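Local coordinates for protein dihydropteroate synthase (Anaplasma phagocytophilum, PDB 6UCZ) that probably catalyses the condensation of 6-hydroxymethyl-7,8-dihydropterin pyrophosphate with p-aminobenzoate, giving the 7,8-dihydropteroate from which folate is made, at residues A[34-39]-A[68-73]; A[108-113]-A[129-134]; A[156-161]-A[179-184]. One frame throughout, in Å; residues are numbered along the deposited sequence.

Contact 1 (A[34-39]-A[68-73])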
loop_
_atom_site.group_PDB
_atom_site.type_symbol
_atom_site.label_atom_id
_atom_site.label_comp_id
_atom_site.label_asym_id
_atom_site.label_seq_id
_atom_site.Cartn_x
_atom_site.Cartn_y
_atom_site.Cartn_z
ATOM N N GLY A 34 -1.910 -8.631 -0.739
ATOM C CA GLY A 34 -1.185 -9.363 0.286
ATOM C C GLY A 34 0.231 -8.834 0.450
ATOM O O GLY A 34 0.959 -8.649 -0.533
ATOM N N ILE A 35 0.632 -8.629 1.700
ATOM C CA ILE A 35 1.934 -8.052 2.015
ATOM C C ILE A 35 2.980 -9.158 2.024
ATOM O O ILE A 35 2.836 -10.168 2.725
ATOM C CB ILE A 35 1.895 -7.318 3.365
ATOM C CG1 ILE A 35 0.955 -6.116 3.301
ATOM C CG2 ILE A 35 3.307 -6.905 3.813
ATOM C CD1 ILE A 35 0.605 -5.550 4.687
ATOM N N LEU A 36 4.053 -8.950 1.266
ATOM C CA LEU A 36 5.173 -9.875 1.187
ATOM C C LEU A 36 6.427 -9.060 1.494
ATOM O O LEU A 36 6.959 -8.356 0.630
ATOM C CB LEU A 36 5.239 -10.544 -0.185
ATOM C CG LEU A 36 6.402 -11.516 -0.371
ATOM C CD1 LEU A 36 6.564 -12.424 0.817
ATOM C CD2 LEU A 36 6.186 -12.329 -1.627
ATOM N N ASN A 37 6.880 -9.144 2.733
ATOM C CA ASN A 37 8.053 -8.420 3.183
ATOM C C ASN A 37 9.266 -9.326 3.008
ATOM O O ASN A 37 9.252 -10.477 3.460
ATOM C CB ASN A 37 7.869 -8.007 4.649
ATOM C CG ASN A 37 9.066 -7.259 5.218
ATOM O OD1 ASN A 37 10.145 -7.826 5.385
ATOM N ND2 ASN A 37 8.866 -5.989 5.558
ATOM N N VAL A 38 10.288 -8.835 2.307
ATOM C CA VAL A 38 11.507 -9.613 2.124
ATOM C C VAL A 38 12.692 -8.978 2.842
ATOM O O VAL A 38 13.840 -9.336 2.565
ATOM C CB VAL A 38 11.821 -9.848 0.633
ATOM C CG1 VAL A 38 10.694 -10.635 -0.044
ATOM C CG2 VAL A 38 12.080 -8.543 -0.090
ATOM N N THR A 39 12.444 -8.048 3.763
ATOM C CA THR A 39 13.488 -7.506 4.635
ATOM C C THR A 39 14.025 -8.604 5.556
ATOM O O THR A 39 15.198 -8.600 5.939
ATOM C CB THR A 39 12.984 -6.306 5.487
ATOM O OG1 THR A 39 12.213 -6.781 6.598
ATOM C CG2 THR A 39 12.123 -5.366 4.649
ATOM N N ASP A 68 -5.464 -10.994 -4.476
ATOM C CA ASP A 68 -5.576 -10.446 -5.822
ATOM C C ASP A 68 -4.261 -9.861 -6.314
ATOM O O ASP A 68 -3.984 -9.894 -7.522
ATOM C CB ASP A 68 -6.669 -9.378 -5.843
ATOM C CG ASP A 68 -8.025 -9.945 -5.454
ATOM O OD1 ASP A 68 -8.506 -10.860 -6.157
ATOM O OD2 ASP A 68 -8.579 -9.530 -4.408
ATOM N N VAL A 69 -3.464 -9.313 -5.399
ATOM C CA VAL A 69 -2.160 -8.711 -5.684
ATOM C C VAL A 69 -1.199 -9.135 -4.582
ATOM O O VAL A 69 -1.593 -9.234 -3.415
ATOM C CB VAL A 69 -2.229 -7.164 -5.746
ATOM C CG1 VAL A 69 -0.899 -6.572 -6.244
ATOM C CG2 VAL A 69 -3.393 -6.690 -6.631
ATOM N N ILE A 70 0.061 -9.397 -4.944
ATOM C CA ILE A 70 1.133 -9.607 -3.973
ATOM C C ILE A 70 2.012 -8.362 -3.982
ATOM O O ILE A 70 2.618 -8.030 -5.010
ATOM C CB ILE A 70 1.971 -10.856 -4.290
ATOM C CG1 ILE A 70 1.085 -12.079 -4.530
ATOM C CG2 ILE A 70 2.967 -11.110 -3.164
ATOM C CD1 ILE A 70 0.336 -12.541 -3.304
ATOM N N ASP A 71 2.093 -7.687 -2.839
ATOM C CA ASP A 71 2.892 -6.475 -2.686
ATOM C C ASP A 71 4.243 -6.851 -2.083
ATOM O O ASP A 71 4.325 -7.199 -0.902
ATOM C CB ASP A 71 2.158 -5.459 -1.813
ATOM C CG ASP A 71 2.888 -4.132 -1.704
ATOM O OD1 ASP A 71 3.254 -3.572 -2.758
ATOM O OD2 ASP A 71 3.063 -3.629 -0.565
ATOM N N VAL A 72 5.299 -6.766 -2.891
ATOM C CA VAL A 72 6.633 -7.204 -2.494
ATOM C C VAL A 72 7.451 -5.987 -2.075
ATOM O O VAL A 72 7.637 -5.045 -2.857
ATOM C CB VAL A 72 7.337 -7.959 -3.628
ATOM C CG1 VAL A 72 8.638 -8.582 -3.112
ATOM C CG2 VAL A 72 6.403 -9.008 -4.260
ATOM N N GLY A 73 7.984 -6.027 -0.860
ATOM C CA GLY A 73 8.772 -4.922 -0.356
ATOM C C GLY A 73 10.026 -5.367 0.360
ATOM O O GLY A 73 10.039 -6.407 1.028
#

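Contact 2 (A[108-113]-A[129-134]). With PMM (pterin-6-yl-methyl-monophosphate), chain C.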
loop_
_atom_site.group_PDB
_atom_site.type_symbol
_atom_site.label_atom_id
_atom_site.label_comp_id
_atom_site.label_asym_id
_atom_site.label_seq_id
_atom_site.Cartn_x
_atom_site.Cartn_y
_atom_site.Cartn_z
ATOM N N HIS A 108 -3.072 -15.839 -12.176
ATOM C CA HIS A 108 -3.853 -14.639 -12.481
ATOM C C HIS A 108 -3.918 -13.715 -11.265
ATOM O O HIS A 108 -4.954 -13.122 -10.957
ATOM C CB HIS A 108 -5.248 -15.000 -12.996
ATOM C CG HIS A 108 -5.224 -15.860 -14.224
ATOM N ND1 HIS A 108 -6.014 -16.981 -14.366
ATOM C CD2 HIS A 108 -4.497 -15.767 -15.362
ATOM C CE1 HIS A 108 -5.777 -17.539 -15.540
ATOM N NE2 HIS A 108 -4.860 -16.822 -16.164
ATOM N N VAL A 109 -2.803 -13.631 -10.553
ATOM C CA VAL A 109 -2.620 -12.713 -9.440
ATOM C C VAL A 109 -1.594 -11.666 -9.861
ATOM O O VAL A 109 -0.603 -11.987 -10.536
ATOM C CB VAL A 109 -2.182 -13.482 -8.177
ATOM C CG1 VAL A 109 -1.834 -12.526 -7.048
ATOM C CG2 VAL A 109 -3.288 -14.475 -7.743
ATOM N N GLU A 110 -1.846 -10.411 -9.510
ATOM C CA GLU A 110 -0.918 -9.355 -9.892
ATOM C C GLU A 110 0.195 -9.200 -8.862
ATOM O O GLU A 110 0.120 -9.709 -7.745
ATOM C CB GLU A 110 -1.657 -8.035 -10.088
ATOM C CG GLU A 110 -2.684 -8.093 -11.206
ATOM C CD GLU A 110 -3.501 -6.827 -11.310
ATOM O OE1 GLU A 110 -4.307 -6.557 -10.385
ATOM O OE2 GLU A 110 -3.312 -6.090 -12.303
ATOM N N VAL A 111 1.238 -8.461 -9.248
ATOM C CA VAL A 111 2.384 -8.204 -8.383
ATOM C C VAL A 111 2.611 -6.700 -8.311
ATOM O O VAL A 111 2.570 -6.004 -9.334
ATOM C CB VAL A 111 3.655 -8.927 -8.886
ATOM C CG1 VAL A 111 4.845 -8.669 -7.943
ATOM C CG2 VAL A 111 3.392 -10.425 -9.058
ATOM N N SER A 112 2.863 -6.209 -7.099
ATOM C CA SER A 112 3.129 -4.804 -6.811
ATOM C C SER A 112 4.533 -4.682 -6.229
ATOM O O SER A 112 4.964 -5.544 -5.457
ATOM C CB SER A 112 2.085 -4.253 -5.809
ATOM O OG SER A 112 2.360 -2.908 -5.476
ATOM N N ILE A 113 5.260 -3.631 -6.602
ATOM C CA ILE A 113 6.574 -3.373 -6.018
ATOM C C ILE A 113 6.446 -2.222 -5.031
ATOM O O ILE A 113 6.094 -1.098 -5.410
ATOM C CB ILE A 113 7.648 -3.101 -7.095
ATOM C CG1 ILE A 113 9.002 -2.768 -6.444
ATOM C CG2 ILE A 113 7.246 -1.991 -8.068
ATOM C CD1 ILE A 113 9.554 -3.868 -5.572
ATOM N N VAL A 129 6.219 -6.709 -13.126
ATOM C CA VAL A 129 5.224 -6.377 -12.103
ATOM C C VAL A 129 4.139 -5.489 -12.704
ATOM O O VAL A 129 4.304 -4.864 -13.758
ATOM C CB VAL A 129 5.823 -5.732 -10.835
ATOM C CG1 VAL A 129 6.875 -6.628 -10.212
ATOM C CG2 VAL A 129 6.367 -4.323 -11.101
ATOM N N ASP A 130 2.993 -5.475 -12.030
ATOM C CA ASP A 130 1.788 -4.804 -12.496
ATOM C C ASP A 130 1.550 -3.453 -11.844
ATOM O O ASP A 130 0.875 -2.609 -12.438
ATOM C CB ASP A 130 0.570 -5.701 -12.240
ATOM C CG ASP A 130 0.716 -7.059 -12.899
ATOM O OD1 ASP A 130 0.458 -7.135 -14.111
ATOM O OD2 ASP A 130 1.126 -8.025 -12.223
ATOM N N TYR A 131 2.066 -3.238 -10.638
ATOM C CA TYR A 131 1.862 -1.993 -9.912
ATOM C C TYR A 131 3.186 -1.488 -9.377
ATOM O O TYR A 131 4.021 -2.282 -8.934
ATOM C CB TYR A 131 0.923 -2.146 -8.683
ATOM C CG TYR A 131 -0.468 -2.680 -8.924
ATOM C CD1 TYR A 131 -0.698 -4.036 -9.115
ATOM C CD2 TYR A 131 -1.560 -1.828 -8.881
ATOM C CE1 TYR A 131 -1.989 -4.523 -9.315
ATOM C CE2 TYR A 131 -2.837 -2.293 -9.072
ATOM C CZ TYR A 131 -3.055 -3.639 -9.283
ATOM O OH TYR A 131 -4.341 -4.073 -9.473
ATOM N N ILE A 132 3.355 -0.168 -9.384
ATOM C CA ILE A 132 4.279 0.491 -8.470
ATOM C C ILE A 132 3.493 0.912 -7.235
ATOM O O ILE A 132 2.537 1.692 -7.330
ATOM C CB ILE A 132 4.950 1.717 -9.101
ATOM C CG1 ILE A 132 5.597 1.396 -10.447
ATOM C CG2 ILE A 132 5.991 2.293 -8.126
ATOM C CD1 ILE A 132 6.094 2.641 -11.149
ATOM N N ASN A 133 3.870 0.396 -6.080
ATOM C CA ASN A 133 3.312 0.886 -4.823
ATOM C C ASN A 133 4.315 1.917 -4.312
ATOM O O ASN A 133 5.215 1.606 -3.535
ATOM C CB ASN A 133 3.072 -0.254 -3.842
ATOM C CG ASN A 133 2.641 0.236 -2.482
ATOM O OD1 ASN A 133 2.237 1.395 -2.319
ATOM N ND2 ASN A 133 2.763 -0.629 -1.487
ATOM N N ASP A 134 4.169 3.157 -4.782
ATOM C CA ASP A 134 5.149 4.209 -4.493
ATOM C C ASP A 134 4.867 4.747 -3.106
ATOM O O ASP A 134 4.209 5.779 -2.935
ATOM C CB ASP A 134 5.102 5.327 -5.528
ATOM C CG ASP A 134 6.090 6.456 -5.218
ATOM O OD1 ASP A 134 6.988 6.270 -4.366
ATOM O OD2 ASP A 134 5.962 7.536 -5.830
HETATM N N5 PMM C . 2.357 0.745 4.863
HETATM C C6 PMM C . 3.581 0.210 4.931
HETATM C C7 PMM C . 4.316 -0.036 3.786
HETATM N N8 PMM C . 3.894 0.241 2.547
HETATM N N1 PMM C . 2.229 1.039 1.209
HETATM C C2 PMM C . 1.025 1.583 1.073
HETATM N N2 PMM C . 0.568 1.888 -0.146
HETATM N N3 PMM C . 0.210 1.871 2.134
HETATM C C4 PMM C . 0.527 1.653 3.456
HETATM O O4 PMM C . -0.250 1.964 4.358
HETATM C C4A PMM C . 1.862 1.050 3.653
HETATM C C8A PMM C . 2.668 0.774 2.489
HETATM C C9 PMM C . 4.113 -0.043 6.319
HETATM O O10 PMM C . 3.399 -1.150 6.906
HETATM P PA PMM C . 4.083 -2.599 7.138
HETATM O O1P PMM C . 3.052 -3.374 7.975
HETATM O O2P PMM C . 5.307 -2.392 8.019
HETATM O O3P PMM C . 4.395 -3.238 5.825
#

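Contact 3 (A[156-161]-A[179-184]). With PMM (pterin-6-yl-methyl-monophosphate), chain C.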
loop_
_atom_site.group_PDB
_atom_site.type_symbol
_atom_site.label_atom_id
_atom_site.label_comp_id
_atom_site.label_asym_id
_atom_site.label_seq_id
_atom_site.Cartn_x
_atom_site.Cartn_y
_atom_site.Cartn_z
ATOM N N ILE A 156 0.259 6.075 -4.917
ATOM C CA ILE A 156 1.026 7.106 -4.220
ATOM C C ILE A 156 0.458 7.239 -2.813
ATOM O O ILE A 156 -0.760 7.389 -2.639
ATOM C CB ILE A 156 1.019 8.448 -4.976
ATOM C CG1 ILE A 156 -0.406 8.854 -5.373
ATOM C CG2 ILE A 156 1.929 8.369 -6.212
ATOM C CD1 ILE A 156 -0.479 10.256 -6.013
ATOM N N MET A 157 1.334 7.168 -1.809
ATOM C CA MET A 157 0.942 7.126 -0.401
ATOM C C MET A 157 1.363 8.405 0.317
ATOM O O MET A 157 2.510 8.846 0.174
ATOM C CB MET A 157 1.595 5.934 0.298
ATOM C CG MET A 157 1.026 5.680 1.693
ATOM S SD MET A 157 2.145 4.697 2.688
ATOM C CE MET A 157 3.416 5.928 3.074
ATOM N N HIS A 158 0.456 8.981 1.113
ATOM C CA HIS A 158 0.787 10.187 1.869
ATOM C C HIS A 158 1.698 9.872 3.054
ATOM O O HIS A 158 1.494 8.885 3.766
ATOM C CB HIS A 158 -0.479 10.871 2.390
ATOM C CG HIS A 158 -0.190 12.123 3.165
ATOM N ND1 HIS A 158 0.169 12.111 4.495
ATOM C CD2 HIS A 158 -0.140 13.421 2.773
ATOM C CE1 HIS A 158 0.402 13.349 4.899
ATOM N NE2 HIS A 158 0.211 14.163 3.876
ATOM N N HIS A 159 2.681 10.745 3.294
ATOM C CA HIS A 159 3.523 10.660 4.485
ATOM C C HIS A 159 4.065 12.037 4.867
ATOM O O HIS A 159 4.000 12.992 4.091
ATOM C CB HIS A 159 4.662 9.656 4.272
ATOM C CG HIS A 159 5.562 10.014 3.130
ATOM N ND1 HIS A 159 6.561 10.957 3.239
ATOM C CD2 HIS A 159 5.582 9.588 1.846
ATOM C CE1 HIS A 159 7.179 11.079 2.076
ATOM N NE2 HIS A 159 6.610 10.253 1.214
ATOM N N PHE A 160 4.528 12.145 6.114
ATOM C CA PHE A 160 5.244 13.317 6.638
ATOM C C PHE A 160 6.750 13.093 6.638
ATOM O O PHE A 160 7.454 13.452 7.590
ATOM C CB PHE A 160 4.742 13.629 8.048
ATOM C CG PHE A 160 3.317 14.097 8.097
ATOM C CD1 PHE A 160 2.986 15.396 7.772
ATOM C CD2 PHE A 160 2.291 13.191 8.353
ATOM C CE1 PHE A 160 1.677 15.821 7.799
ATOM C CE2 PHE A 160 0.969 13.602 8.372
ATOM C CZ PHE A 160 0.654 14.918 8.095
ATOM N N GLY A 161 7.264 12.483 5.585
ATOM C CA GLY A 161 8.664 12.153 5.441
ATOM C C GLY A 161 8.941 10.707 5.821
ATOM O O GLY A 161 8.298 10.126 6.703
ATOM N N ASN A 179 -7.884 17.418 4.681
ATOM C CA ASN A 179 -7.737 18.388 3.602
ATOM C C ASN A 179 -6.291 18.483 3.136
ATOM O O ASN A 179 -6.031 18.632 1.940
ATOM C CB ASN A 179 -8.241 19.757 4.040
ATOM C CG ASN A 179 -9.746 19.802 4.185
ATOM O OD1 ASN A 179 -10.458 18.971 3.626
ATOM N ND2 ASN A 179 -10.236 20.771 4.949
ATOM N N GLU A 180 -5.338 18.435 4.073
ATOM C CA GLU A 180 -3.925 18.498 3.701
ATOM C C GLU A 180 -3.498 17.259 2.930
ATOM O O GLU A 180 -2.742 17.357 1.951
ATOM C CB GLU A 180 -3.051 18.671 4.942
ATOM C CG GLU A 180 -3.103 20.053 5.588
ATOM C CD GLU A 180 -2.155 20.160 6.770
ATOM O OE1 GLU A 180 -1.312 19.244 6.937
ATOM O OE2 GLU A 180 -2.248 21.156 7.526
ATOM N N ILE A 181 -3.947 16.080 3.371
ATOM C CA ILE A 181 -3.607 14.851 2.660
ATOM C C ILE A 181 -4.118 14.919 1.231
ATOM O O ILE A 181 -3.413 14.552 0.285
ATOM C CB ILE A 181 -4.183 13.625 3.395
ATOM C CG1 ILE A 181 -3.454 13.369 4.714
ATOM C CG2 ILE A 181 -4.167 12.369 2.478
ATOM C CD1 ILE A 181 -4.164 12.351 5.596
ATOM N N ILE A 182 -5.345 15.408 1.052
ATOM C CA ILE A 182 -5.934 15.482 -0.281
ATOM C C ILE A 182 -5.149 16.448 -1.166
ATOM O O ILE A 182 -4.865 16.151 -2.336
ATOM C CB ILE A 182 -7.421 15.865 -0.171
ATOM C CG1 ILE A 182 -8.241 14.651 0.300
ATOM C CG2 ILE A 182 -7.940 16.463 -1.475
ATOM C CD1 ILE A 182 -9.625 14.993 0.748
ATOM N N GLU A 183 -4.764 17.602 -0.626
ATOM C CA GLU A 183 -3.994 18.550 -1.432
ATOM C C GLU A 183 -2.626 17.979 -1.794
ATOM O O GLU A 183 -2.160 18.126 -2.932
ATOM C CB GLU A 183 -3.857 19.879 -0.688
ATOM N N TRP A 184 -1.976 17.310 -0.841
ATOM C CA TRP A 184 -0.672 16.701 -1.096
ATOM C C TRP A 184 -0.765 15.663 -2.216
ATOM O O TRP A 184 0.037 15.672 -3.166
ATOM C CB TRP A 184 -0.185 16.083 0.218
ATOM C CG TRP A 184 1.227 15.516 0.350
ATOM C CD1 TRP A 184 2.293 16.119 0.950
ATOM C CD2 TRP A 184 1.669 14.199 -0.018
ATOM N NE1 TRP A 184 3.378 15.273 0.955
ATOM C CE2 TRP A 184 3.021 14.091 0.363
ATOM C CE3 TRP A 184 1.061 13.111 -0.655
ATOM C CZ2 TRP A 184 3.776 12.945 0.120
ATOM C CZ3 TRP A 184 1.809 11.973 -0.889
ATOM C CH2 TRP A 184 3.148 11.891 -0.494
HETATM N N5 PMM C . 2.357 0.745 4.863
HETATM C C6 PMM C . 3.581 0.210 4.931
HETATM C C7 PMM C . 4.316 -0.036 3.786
HETATM N N8 PMM C . 3.894 0.241 2.547
HETATM N N1 PMM C . 2.229 1.039 1.209
HETATM C C2 PMM C . 1.025 1.583 1.073
HETATM N N2 PMM C . 0.568 1.888 -0.146
HETATM N N3 PMM C . 0.210 1.871 2.134
HETATM C C4 PMM C . 0.527 1.653 3.456
HETATM O O4 PMM C . -0.250 1.964 4.358
HETATM C C4A PMM C . 1.862 1.050 3.653
HETATM C C8A PMM C . 2.668 0.774 2.489
HETATM C C9 PMM C . 4.113 -0.043 6.319
HETATM O O10 PMM C . 3.399 -1.150 6.906
HETATM P PA PMM C . 4.083 -2.599 7.138
HETATM O O1P PMM C . 3.052 -3.374 7.975
HETATM O O2P PMM C . 5.307 -2.392 8.019
HETATM O O3P PMM C . 4.395 -3.238 5.825
#

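Contact 1 (A[34-39]-A[68-73])
Val38 carries the hydrogen-bond ladder with Gly73 one step beyond the end of its own strand. Its N-H reaches Gly73 O at 2.8 Å in an almost straight bond (174°), while its methyl CG2 lies against the same oxygen, 3.2 Å away. That methyl sits between the backbone N and the carbonyl carbon, the crowded position, which turns it toward the glycine carbonyl. The pairing belongs to the parallel sheet of the TIM barrel known for dihydropteroate synthases: strand 31-37 runs beside strand 69-73, with helix 52-64 between them in the chain. Going back down the ladder, Gly73 N binds Leu36 O, Leu36 N binds Asp71 O, Asp71 N binds Gly34 O at 2.7 Å, and Gly34 N binds Val69 O.

The two faces differ sharply. On the outer one, Leu36 extends with CG anti to the backbone N (chi1 179°). This sets CD2 against Ile70 CG2 at 3.8 Å, the two chains crossing obliquely, and brings CD2 within 4.2 Å of Val72 CG2. Val38 CG1 meets Val72 CG1 further along. Helices 52-64 and 97-106 pack onto this apolar layer, through Ala59 and Ile100 among others.

The inner face holds Ile35, close to the bound pterin phosphate, and Asp71. The carboxylate of Asp71 has three partners: OD2 makes a salt bridge with Arg274 of the ligand pocket and accepts from Asn133 ND2, and OD1 is hydrogen-bonded to Ser112 OG. At the last rung the chain enters an Asx turn, just before the unmodelled residues 40-50. There Asn37 OD1 accepts twice from the poorly ordered Thr39, from OG1 in the carbonyl plane at 2.6 Å and from N, well above that plane, at 2.8 Å.

Contact 2 (A[108-113]-A[129-134])
Ser112 OG, itself hydrogen-bonded to Asp71, lies 3.2 Å from Asn133 CB, at the root of the side chain that reads the pterin. Asn133 holds CG anti to the backbone N (chi1 174°), which carries the amide out to the pterin edge. There OD1 takes the N-H of PMM N2 at 2.8 Å in a nearly straight line (176°), and ND2 gives a longer bond to PMM N1 at 3.2 Å. ND2 also donates to Asp71 OD2, a second-shell bond consistent with the nitrogen at that end of the amide. Behind it, Asn133 N is held by Ile113 O.

These residues lie on the two parallel strands of a beta-alpha-beta unit of the barrel, joined by helix 118-127, on which Ile113 and Val129 pack. Lower down, Val111 O receives both Asp130 N and Tyr131 N in its carbonyl plane. Asp130 answers by turning OD2 back to Val111 N at 3.0 Å, through its anti lone pair, and His105 binds the same oxygen. Tyr131 OH donates to Glu110 OE1 at 2.6 Å from above the carboxylate plane. Glu110 OE2, 4.3 Å from Asp130 OD1, forms a salt bridge with Lys153, which probably eases the repulsion between the two acids.

Contact 3 (A[156-161]-A[179-184])
His158 and Trp184 both carry CG anti to the backbone N (chi1 -180° and -172°), and from opposite segments these extended side chains bring their rings together. The imidazole comes edge-on to the indole in a T-shaped pair, planes at 62°, with His158 CD2 3.4 Å from Trp184 CD2. One face of the same imidazole is taken by Ile181, whose CG1 stands 3.7 Å above the ring centroid, almost exactly on the normal: a CH-pi contact. At its far end the indole presents an edge to a face of His159, Trp184 CZ2 lying 4.1 Å from His159 NE2. The cluster seats helix 174-194 on the chain leaving strand 153-157 of the TIM barrel. Here Met157 turns its side chain inward, SD 3.5 Å from PMM N3, while its carbonyl faces the helix.

Polar needs are met mostly outside the pair: His159 NE2 bonds to Gly136 O, and His158 ND1 to Lys212 NZ. The exception is Met157 O, buried 3.2 Å from Trp184 CH2 without a hydrogen-bonding partner. Aromatic and apolar packing thus holds the two segments together, and because a lysine ammonium can only donate, His158 ND1 probably accepts and its ring is probably neutral.

From the N terminus the three contacts come in series, none nested in or crossing another. Contact 1 closes the excursion through the unmodelled loop and helix 52-64, pairing the first two strands. Contact 2 closes a shorter one through helix 118-127. The two are adjacent in the sheet: strand 69-73 of contact 1 lies next to strand 110-115 of contact 2, with Ile70 O probably bonded to Ser112 N, making a continuous run of four strands. Contact 3 then closes the loop from strand 153-157, neighbour of 131-134, to helix 174-194, its centre about 22 Å from the centre of contact 2. Contacts 2 and 3, on opposite sides of the chain's centre, meet at the bound pterin.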